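Local coordinates for oligopeptide-binding protein appA (Bacillus subtilis, PDB 1XOC) that binds oligopeptides as the substrate-binding component of an ABC permease that carries them across the cell membrane, at residues 315-320 with 461-466; 424-429 with 456-461; 307-312 with 325-330. One frame throughout, in Å; residues are numbered along the deposited sequence.

Contact 1. Residues 315-320 with 461-466; sequences LSWNYP and SDRKQY
The guanidinium of R463 lies flat on the indole of W317. Their centres are 3.9 Å apart and the planes differ by 10°. This is a stacked cation-pi contact. R463 CZ sits over the five-membered ring, and R463 NH1 comes 3.6 Å from W317 NE1. The rest of the arginine follows the same face outward. R463 CD stands 3.9 Å above the centroid of the six-membered ring of W317, almost exactly on its normal, as a CH-pi contact. The chain of R463 is extended from CG to NE, which spreads it over both rings. W317 CG stands between its own backbone N and carbonyl carbon (chi1 56°), with the indole directed toward R463.

Y466 reaches the outer end of the indole. Its CD2 packs 3.6 Å from W317 CH2, with the two rings oblique at 46°. N318 joins from the turn, and its ND2 lies 3.8 Å from Y466 CE2. The CB of N318 also covers the face of W317 opposite the arginine, near the rim.

Beyond this shell, the turn and the helix start are both fixed by polar bonds. S316 to Y319 form a type I turn. Within it S316 OG accepts from N318 N at 2.9 Å, an ST turn. N318 OD1 is held by S467, and Y466 OH bonds to the carbonyl of P425. On the helix side, D462 is the N-cap. Its OD2 accepts from Q465 N at 3.1 Å through the anti lone pair, and weakly from K464 N. The arrangement is that of an N-capped helix, 463-480, whose first turn meets a loop. That loop belongs to the long connection between strand 306-307 and helix 332-341 of this family 5 solute-binding protein.

Contact 2. Residues 424-429 with 456-461; sequences FPDQYD and DAKSIS
K458 NZ donates to D426 OD1 at 3.0 Å, forming a salt bridge. The nitrogen meets the oxygen on its syn side, 28° out of the carboxylate plane. NZ has a second acidic partner in D145, and N147 ND2 bonds weakly to D426 OD1. The other oxygen, D426 OD2, accepts from Y428 N at 2.9 Å. This capping bond comes from above the carboxylate plane and stands at the turn leading into helix 428-431.

The lysine also crosses one face of the Y428 ring. K458 CE lies 3.6 Å from the ring centroid of Y428, a CH-pi contact, and NZ makes a longer cation-pi contact at 4.2 Å. The chain of K458 runs extended and then bends at its last torsion (chi4 -67°), which brings NZ round to the aspartate. The far end of the tyrosine is held by E124 and S434 through its OH.

With an alanine at D426, Y428 N would probably lose its capping acceptor and K458 NZ one of its acidic partners, leaving D145. One carboxylate thus serves two tasks, capping the turn that leads into a helix and sharing a lysine charge that the tyrosine face probably helps to stabilise.

Contact 3. Residues 307-312 with 325-330; sequences VAYIPE and VPKFEY
Y309 and K327 are the closest backbone approach, with CA atoms 6.1 Å apart, and neither segment is regular helix or strand. Both belong to the long connection from strand 306-307 to helix 332-341, which doubles back on itself here at the surface of the solute-binding fold. A water spans the gap. It donates to Y309 O at 2.9 Å and to P326 O at 2.9 Å, and so bridges two acceptors that could not bond to each other.

K327 passes over one face of the Y309 ring. Its CG comes 3.7 Å from Y309 CD1, and the CG-to-centroid distance of 4.1 Å makes a CH-pi contact. The CD of K327 stands over the centre of the ring. Farther out, K327 NZ is 4.6 Å from the centroid of Y309, a long cation-pi contact 24° off the normal. The lysine is extended beyond CG, which lays CG, CD and NZ over the same face of the ring. Y309 CG lies anti to its carbonyl carbon (chi1 -55°), and this turns the ring to meet K327. R293 of helix 293-300 also touches the Y309 side chain.

Segment 307-312 is also tied to strand 483-496. A308 makes backbone hydrogen bonds with L486, and I310 O accepts from Y488 OH. P311 then centres an inverse gamma turn. In 325-330, V325 packs on Q475 and A478 of helix 463-480. V325 also touches 307-312, its CG1 3.8 Å from Y309 O.

Overall arrangement
Contacts 1 and 2 are neighbours, with centres about 10 Å apart, and they share S461. Y466 of contact 1 also packs against contact 2, its backbone N 3.4 Å from I460 CG2. Contact 3 lies farther off, its centre about 19 Å from that of contact 1 and about 21 Å from that of contact 2. Segment 307-312 still reaches both. Y319 CE2 packs 3.3 Å from E312 O, and P425 CB lies 3.4 Å from E312 OE2. Helix 463-480 is common ground, since side chains of all three contacts touch it. A bound zinc ion lies about 10 Å from the side chain of Y309 in contact 3.

Contact 1. Residues 315-320 with 461-466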
loop_
_atom_site.group_PDB
_atom_site.type_symbol
_atom_site.label_atom_id
_atom_site.label_comp_id
_atom_site.label_asym_id
_atom_site.label_seq_id
_atom_site.Cartn_x
_atom_site.Cartn_y
_atom_site.Cartn_z
ATOM N N LEU A 315 12.159 -1.173 8.944
ATOM C CA LEU A 315 12.705 -2.271 8.161
ATOM C C LEU A 315 13.587 -1.788 7.006
ATOM O O LEU A 315 14.369 -2.558 6.452
ATOM C CB LEU A 315 11.583 -3.180 7.607
ATOM C CG LEU A 315 10.778 -3.969 8.646
ATOM C CD1 LEU A 315 9.673 -4.721 7.974
ATOM C CD2 LEU A 315 11.694 -4.924 9.376
ATOM N N SER A 316 13.425 -0.533 6.612
ATOM C CA SER A 316 14.082 -0.031 5.431
ATOM C C SER A 316 15.554 0.238 5.703
ATOM O O SER A 316 15.924 0.821 6.737
ATOM C CB SER A 316 13.450 1.265 4.976
ATOM O OG SER A 316 14.188 1.786 3.886
ATOM N N TRP A 317 16.396 -0.095 4.728
ATOM C CA TRP A 317 17.805 0.274 4.801
ATOM C C TRP A 317 17.977 1.790 4.814
ATOM O O TRP A 317 19.033 2.287 5.189
ATOM C CB TRP A 317 18.624 -0.332 3.651
ATOM C CG TRP A 317 18.149 -0.003 2.273
ATOM C CD1 TRP A 317 17.357 -0.781 1.494
ATOM C CD2 TRP A 317 18.447 1.166 1.489
ATOM N NE1 TRP A 317 17.116 -0.173 0.303
ATOM C CE2 TRP A 317 17.803 1.008 0.252
ATOM C CE3 TRP A 317 19.212 2.302 1.698
ATOM C CZ2 TRP A 317 17.869 1.968 -0.762
ATOM C CZ3 TRP A 317 19.309 3.251 0.677
ATOM C CH2 TRP A 317 18.639 3.077 -0.535
ATOM N N ASN A 318 16.957 2.529 4.397
ATOM C CA ASN A 318 17.055 3.982 4.353
ATOM C C ASN A 318 16.547 4.659 5.618
ATOM O O ASN A 318 16.549 5.887 5.709
ATOM C CB ASN A 318 16.265 4.506 3.161
ATOM C CG ASN A 318 16.742 5.863 2.687
ATOM O OD1 ASN A 318 17.931 6.174 2.721
ATOM N ND2 ASN A 318 15.804 6.687 2.243
ATOM N N TYR A 319 16.065 3.874 6.575
ATOM C CA TYR A 319 15.501 4.442 7.779
ATOM C C TYR A 319 16.648 5.093 8.521
ATOM O O TYR A 319 17.693 4.459 8.715
ATOM C CB TYR A 319 14.825 3.370 8.617
ATOM C CG TYR A 319 14.046 3.912 9.812
ATOM C CD1 TYR A 319 14.654 4.036 11.064
ATOM C CD2 TYR A 319 12.722 4.317 9.690
ATOM C CE1 TYR A 319 13.942 4.529 12.152
ATOM C CE2 TYR A 319 12.015 4.784 10.771
ATOM C CZ TYR A 319 12.620 4.890 11.992
ATOM O OH TYR A 319 11.891 5.377 13.071
ATOM N N PRO A 320 16.484 6.369 8.906
ATOM C CA PRO A 320 17.581 7.132 9.479
ATOM C C PRO A 320 17.825 6.749 10.927
ATOM O O PRO A 320 17.014 7.061 11.788
ATOM C CB PRO A 320 17.096 8.571 9.346
ATOM C CG PRO A 320 15.646 8.473 9.427
ATOM C CD PRO A 320 15.259 7.173 8.804
ATOM N N SER A 461 23.379 7.394 -6.894
ATOM C CA SER A 461 23.498 5.952 -7.084
ATOM C C SER A 461 23.893 5.222 -5.793
ATOM O O SER A 461 23.222 4.273 -5.383
ATOM C CB SER A 461 24.514 5.654 -8.190
ATOM O OG SER A 461 24.123 4.511 -8.931
ATOM N N ASP A 462 24.973 5.664 -5.155
ATOM C CA ASP A 462 25.430 5.052 -3.907
ATOM C C ASP A 462 24.364 5.176 -2.808
ATOM O O ASP A 462 23.777 6.247 -2.622
ATOM C CB ASP A 462 26.753 5.687 -3.465
ATOM C CG ASP A 462 27.308 5.059 -2.205
ATOM O OD1 ASP A 462 28.213 4.207 -2.295
ATOM O OD2 ASP A 462 26.823 5.406 -1.116
ATOM N N ARG A 463 24.115 4.079 -2.090
ATOM C CA ARG A 463 23.087 4.052 -1.032
ATOM C C ARG A 463 23.426 4.933 0.168
ATOM O O ARG A 463 22.528 5.523 0.755
ATOM C CB ARG A 463 22.820 2.624 -0.543
ATOM C CG ARG A 463 22.276 1.723 -1.620
ATOM C CD ARG A 463 21.714 0.421 -1.080
ATOM N NE ARG A 463 20.691 -0.103 -1.985
ATOM C CZ ARG A 463 19.965 -1.198 -1.758
ATOM N NH1 ARG A 463 20.145 -1.922 -0.651
ATOM N NH2 ARG A 463 19.053 -1.576 -2.653
ATOM N N LYS A 464 24.704 5.013 0.537
ATOM C CA LYS A 464 25.113 5.858 1.656
ATOM C C LYS A 464 24.867 7.328 1.347
ATOM O O LYS A 464 24.376 8.064 2.194
ATOM C CB LYS A 464 26.581 5.637 2.021
ATOM C CG LYS A 464 26.889 4.246 2.553
ATOM C CD LYS A 464 26.177 3.979 3.879
ATOM C CE LYS A 464 26.765 2.767 4.608
ATOM N NZ LYS A 464 25.948 2.397 5.803
ATOM N N GLN A 465 25.199 7.745 0.133
ATOM C CA GLN A 465 24.963 9.123 -0.299
ATOM C C GLN A 465 23.468 9.401 -0.369
ATOM O O GLN A 465 23.007 10.471 0.036
ATOM C CB GLN A 465 25.606 9.374 -1.663
ATOM C CG GLN A 465 27.125 9.251 -1.662
ATOM C CD GLN A 465 27.747 9.304 -3.058
ATOM O OE1 GLN A 465 28.966 9.175 -3.201
ATOM N NE2 GLN A 465 26.914 9.490 -4.088
ATOM N N TYR A 466 22.721 8.426 -0.885
ATOM C CA TYR A 466 21.263 8.504 -0.959
ATOM C C TYR A 466 20.635 8.676 0.429
ATOM O O TYR A 466 19.846 9.587 0.651
ATOM C CB TYR A 466 20.720 7.237 -1.610
ATOM C CG TYR A 466 19.241 7.243 -1.920
ATOM C CD1 TYR A 466 18.758 7.851 -3.069
ATOM C CD2 TYR A 466 18.338 6.583 -1.101
ATOM C CE1 TYR A 466 17.399 7.826 -3.386
ATOM C CE2 TYR A 466 16.981 6.567 -1.405
ATOM C CZ TYR A 466 16.524 7.186 -2.541
ATOM O OH TYR A 466 15.186 7.167 -2.879
#

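Contact 2. Residues 424-429 with 456-461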
loop_
_atom_site.group_PDB
_atom_site.type_symbol
_atom_site.label_atom_id
_atom_site.label_comp_id
_atom_site.label_asym_id
_atom_site.label_seq_id
_atom_site.Cartn_x
_atom_site.Cartn_y
_atom_site.Cartn_z
ATOM N N PHE A 424 11.494 -0.233 -2.168
ATOM C CA PHE A 424 12.560 0.691 -2.524
ATOM C C PHE A 424 12.181 2.042 -1.975
ATOM O O PHE A 424 11.173 2.624 -2.353
ATOM C CB PHE A 424 12.752 0.771 -4.031
ATOM C CG PHE A 424 13.873 1.658 -4.444
ATOM C CD1 PHE A 424 15.171 1.259 -4.232
ATOM C CD2 PHE A 424 13.630 2.901 -5.015
ATOM C CE1 PHE A 424 16.250 2.072 -4.607
ATOM C CE2 PHE A 424 14.706 3.723 -5.378
ATOM C CZ PHE A 424 15.999 3.301 -5.173
ATOM N N PRO A 425 12.980 2.554 -1.040
ATOM C CA PRO A 425 12.579 3.732 -0.280
ATOM C C PRO A 425 12.720 5.015 -1.098
ATOM O O PRO A 425 13.832 5.438 -1.388
ATOM C CB PRO A 425 13.545 3.702 0.909
ATOM C CG PRO A 425 14.776 3.111 0.344
ATOM C CD PRO A 425 14.300 2.054 -0.617
ATOM N N ASP A 426 11.590 5.606 -1.486
ATOM C CA ASP A 426 11.575 6.884 -2.228
ATOM C C ASP A 426 10.190 7.537 -1.979
ATOM O O ASP A 426 9.123 6.991 -2.376
ATOM C CB ASP A 426 11.889 6.690 -3.740
ATOM C CG ASP A 426 11.910 8.027 -4.544
ATOM O OD1 ASP A 426 12.310 8.047 -5.759
ATOM O OD2 ASP A 426 11.560 9.076 -3.958
ATOM N N GLN A 427 10.232 8.692 -1.306
ATOM C CA GLN A 427 9.065 9.445 -0.845
ATOM C C GLN A 427 8.425 10.295 -1.938
ATOM O O GLN A 427 7.382 10.898 -1.715
ATOM C CB GLN A 427 9.489 10.403 0.273
ATOM C CG GLN A 427 10.128 9.750 1.481
ATOM C CD GLN A 427 9.304 8.666 2.029
ATOM O OE1 GLN A 427 9.789 7.539 2.237
ATOM N NE2 GLN A 427 8.023 8.957 2.245
ATOM N N TYR A 428 9.072 10.375 -3.091
ATOM C CA TYR A 428 8.595 11.177 -4.215
ATOM C C TYR A 428 7.134 10.828 -4.569
ATOM O O TYR A 428 6.326 11.716 -4.810
ATOM C CB TYR A 428 9.513 10.945 -5.410
ATOM C CG TYR A 428 9.145 11.662 -6.676
ATOM C CD1 TYR A 428 9.754 12.854 -7.042
ATOM C CD2 TYR A 428 8.214 11.107 -7.550
ATOM C CE1 TYR A 428 9.423 13.479 -8.235
ATOM C CE2 TYR A 428 7.885 11.726 -8.733
ATOM C CZ TYR A 428 8.478 12.913 -9.062
ATOM O OH TYR A 428 8.147 13.517 -10.261
ATOM N N ASP A 429 6.804 9.535 -4.608
ATOM C CA ASP A 429 5.494 9.093 -5.081
ATOM C C ASP A 429 4.369 9.654 -4.228
ATOM O O ASP A 429 3.266 9.873 -4.722
ATOM C CB ASP A 429 5.402 7.542 -5.114
ATOM C CG ASP A 429 6.209 6.912 -6.244
ATOM O OD1 ASP A 429 6.741 7.656 -7.098
ATOM O OD2 ASP A 429 6.301 5.636 -6.308
ATOM N N ASP A 456 16.130 15.514 -6.974
ATOM C CA ASP A 456 17.591 15.391 -7.104
ATOM C C ASP A 456 18.100 14.074 -6.514
ATOM O O ASP A 456 19.075 13.511 -7.004
ATOM C CB ASP A 456 18.320 16.583 -6.454
ATOM C CG ASP A 456 18.082 17.921 -7.190
ATOM O OD1 ASP A 456 17.547 17.960 -8.330
ATOM O OD2 ASP A 456 18.441 18.960 -6.602
ATOM N N ALA A 457 17.411 13.550 -5.500
ATOM C CA ALA A 457 17.816 12.287 -4.863
ATOM C C ALA A 457 17.800 11.109 -5.829
ATOM O O ALA A 457 18.569 10.168 -5.665
ATOM C CB ALA A 457 16.949 11.983 -3.648
ATOM N N LYS A 458 16.949 11.178 -6.851
ATOM C CA LYS A 458 16.809 10.090 -7.820
ATOM C C LYS A 458 18.074 9.783 -8.580
ATOM O O LYS A 458 18.216 8.681 -9.079
ATOM C CB LYS A 458 15.721 10.391 -8.852
ATOM C CG LYS A 458 14.337 10.425 -8.278
ATOM C CD LYS A 458 13.304 10.745 -9.331
ATOM C CE LYS A 458 11.887 10.598 -8.766
ATOM N NZ LYS A 458 11.538 9.169 -8.423
ATOM N N SER A 459 18.972 10.762 -8.696
ATOM C CA SER A 459 20.177 10.605 -9.494
ATOM C C SER A 459 21.366 10.064 -8.684
ATOM O O SER A 459 22.429 9.785 -9.252
ATOM C CB SER A 459 20.556 11.947 -10.129
ATOM O OG SER A 459 20.815 12.913 -9.131
ATOM N N ILE A 460 21.175 9.919 -7.369
ATOM C CA ILE A 460 22.233 9.478 -6.460
ATOM C C ILE A 460 22.278 7.957 -6.417
ATOM O O ILE A 460 21.341 7.315 -5.947
ATOM C CB ILE A 460 22.000 10.011 -5.039
ATOM C CG1 ILE A 460 21.999 11.541 -5.038
ATOM C CG2 ILE A 460 23.055 9.473 -4.086
ATOM C CD1 ILE A 460 21.436 12.151 -3.783
ATOM N N SER A 461 23.379 7.394 -6.894
ATOM C CA SER A 461 23.498 5.952 -7.084
ATOM C C SER A 461 23.893 5.222 -5.793
ATOM O O SER A 461 23.222 4.273 -5.383
ATOM C CB SER A 461 24.514 5.654 -8.190
ATOM O OG SER A 461 24.123 4.511 -8.931
#

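Contact 3. Residues 307-312 with 325-330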
loop_
_atom_site.group_PDB
_atom_site.type_symbol
_atom_site.label_atom_id
_atom_site.label_comp_id
_atom_site.label_asym_id
_atom_site.label_seq_id
_atom_site.Cartn_x
_atom_site.Cartn_y
_atom_site.Cartn_z
ATOM N N VAL A 307 5.111 4.199 18.272
ATOM C CA VAL A 307 4.754 5.469 17.677
ATOM C C VAL A 307 5.740 5.782 16.549
ATOM O O VAL A 307 6.943 5.565 16.699
ATOM C CB VAL A 307 4.747 6.613 18.734
ATOM C CG1 VAL A 307 4.517 7.973 18.091
ATOM C CG2 VAL A 307 3.677 6.372 19.774
ATOM N N ALA A 308 5.217 6.338 15.464
ATOM C CA ALA A 308 5.969 6.687 14.256
ATOM C C ALA A 308 6.251 8.195 14.209
ATOM O O ALA A 308 5.355 9.004 14.441
ATOM C CB ALA A 308 5.204 6.299 13.028
ATOM N N TYR A 309 7.503 8.564 13.908
ATOM C CA TYR A 309 7.871 9.960 13.718
ATOM C C TYR A 309 8.452 10.261 12.332
ATOM O O TYR A 309 8.702 11.434 12.018
ATOM C CB TYR A 309 8.908 10.355 14.755
ATOM C CG TYR A 309 8.463 10.095 16.152
ATOM C CD1 TYR A 309 7.590 10.971 16.783
ATOM C CD2 TYR A 309 8.870 8.968 16.841
ATOM C CE1 TYR A 309 7.150 10.754 18.076
ATOM C CE2 TYR A 309 8.422 8.733 18.158
ATOM C CZ TYR A 309 7.558 9.643 18.764
ATOM O OH TYR A 309 7.099 9.442 20.053
ATOM N N ILE A 310 8.675 9.208 11.536
ATOM C CA ILE A 310 9.333 9.279 10.233
ATOM C C ILE A 310 8.473 8.561 9.180
ATOM O O ILE A 310 7.920 7.496 9.464
ATOM C CB ILE A 310 10.735 8.626 10.366
ATOM C CG1 ILE A 310 11.557 9.430 11.361
ATOM C CG2 ILE A 310 11.478 8.493 9.048
ATOM C CD1 ILE A 310 12.763 8.719 11.820
ATOM N N PRO A 311 8.371 9.128 7.950
ATOM C CA PRO A 311 7.589 8.498 6.876
ATOM C C PRO A 311 8.315 7.325 6.204
ATOM O O PRO A 311 8.394 7.237 4.971
ATOM C CB PRO A 311 7.376 9.668 5.896
ATOM C CG PRO A 311 8.589 10.454 6.036
ATOM C CD PRO A 311 8.926 10.419 7.506
ATOM N N GLU A 312 8.832 6.412 7.008
ATOM C CA GLU A 312 9.532 5.238 6.476
ATOM C C GLU A 312 9.508 4.158 7.539
ATOM O O GLU A 312 9.420 4.443 8.724
ATOM C CB GLU A 312 10.970 5.587 6.109
ATOM C CG GLU A 312 11.751 4.438 5.400
ATOM C CD GLU A 312 10.994 3.832 4.201
ATOM O OE1 GLU A 312 10.360 2.762 4.366
ATOM O OE2 GLU A 312 11.045 4.438 3.100
ATOM N N VAL A 325 14.599 14.334 14.450
ATOM C CA VAL A 325 13.542 14.989 13.710
ATOM C C VAL A 325 12.615 15.643 14.748
ATOM O O VAL A 325 12.571 15.183 15.883
ATOM C CB VAL A 325 12.834 13.914 12.824
ATOM C CG1 VAL A 325 11.352 13.919 12.984
ATOM C CG2 VAL A 325 13.275 14.050 11.381
ATOM N N PRO A 326 11.908 16.735 14.385
ATOM C CA PRO A 326 10.917 17.237 15.337
ATOM C C PRO A 326 9.819 16.203 15.557
ATOM O O PRO A 326 9.277 15.668 14.598
ATOM C CB PRO A 326 10.337 18.484 14.655
ATOM C CG PRO A 326 10.673 18.374 13.266
ATOM C CD PRO A 326 11.949 17.558 13.166
ATOM N N LYS A 327 9.498 15.948 16.817
ATOM C CA LYS A 327 8.548 14.903 17.179
ATOM C C LYS A 327 7.151 15.401 17.511
ATOM O O LYS A 327 6.210 14.620 17.397
ATOM C CB LYS A 327 9.085 14.117 18.362
ATOM C CG LYS A 327 10.282 13.272 18.012
ATOM C CD LYS A 327 10.737 12.542 19.237
ATOM C CE LYS A 327 11.707 11.443 18.911
ATOM N NZ LYS A 327 11.780 10.527 20.087
ATOM N N PHE A 328 7.018 16.670 17.925
ATOM C CA PHE A 328 5.716 17.232 18.324
ATOM C C PHE A 328 5.041 16.348 19.380
ATOM O O PHE A 328 3.866 15.977 19.267
ATOM C CB PHE A 328 4.816 17.455 17.108
ATOM C CG PHE A 328 5.442 18.341 16.066
ATOM C CD1 PHE A 328 6.049 17.794 14.943
ATOM C CD2 PHE A 328 5.500 19.716 16.253
ATOM C CE1 PHE A 328 6.646 18.613 14.003
ATOM C CE2 PHE A 328 6.100 20.529 15.317
ATOM C CZ PHE A 328 6.670 19.971 14.198
ATOM N N GLU A 329 5.824 16.004 20.398
ATOM C CA GLU A 329 5.358 15.213 21.526
ATOM C C GLU A 329 4.153 15.871 22.209
ATOM O O GLU A 329 4.020 17.096 22.257
ATOM C CB GLU A 329 6.502 14.993 22.524
ATOM C CG GLU A 329 7.622 14.087 21.987
ATOM C CD GLU A 329 8.547 13.551 23.081
ATOM O OE1 GLU A 329 8.754 12.309 23.133
ATOM O OE2 GLU A 329 9.055 14.359 23.891
ATOM N N TYR A 330 3.275 15.026 22.735
ATOM C CA TYR A 330 1.997 15.455 23.278
ATOM C C TYR A 330 2.170 16.517 24.340
ATOM O O TYR A 330 2.937 16.355 25.292
ATOM C CB TYR A 330 1.251 14.243 23.851
ATOM C CG TYR A 330 0.001 14.563 24.634
ATOM C CD1 TYR A 330 -1.088 15.186 24.029
ATOM C CD2 TYR A 330 -0.105 14.213 25.969
ATOM C CE1 TYR A 330 -2.235 15.488 24.765
ATOM C CE2 TYR A 330 -1.243 14.493 26.696
ATOM C CZ TYR A 330 -2.307 15.119 26.080
ATOM O OH TYR A 330 -3.425 15.406 26.834
HETATM O O HOH W 1 7.590 13.805 13.164
#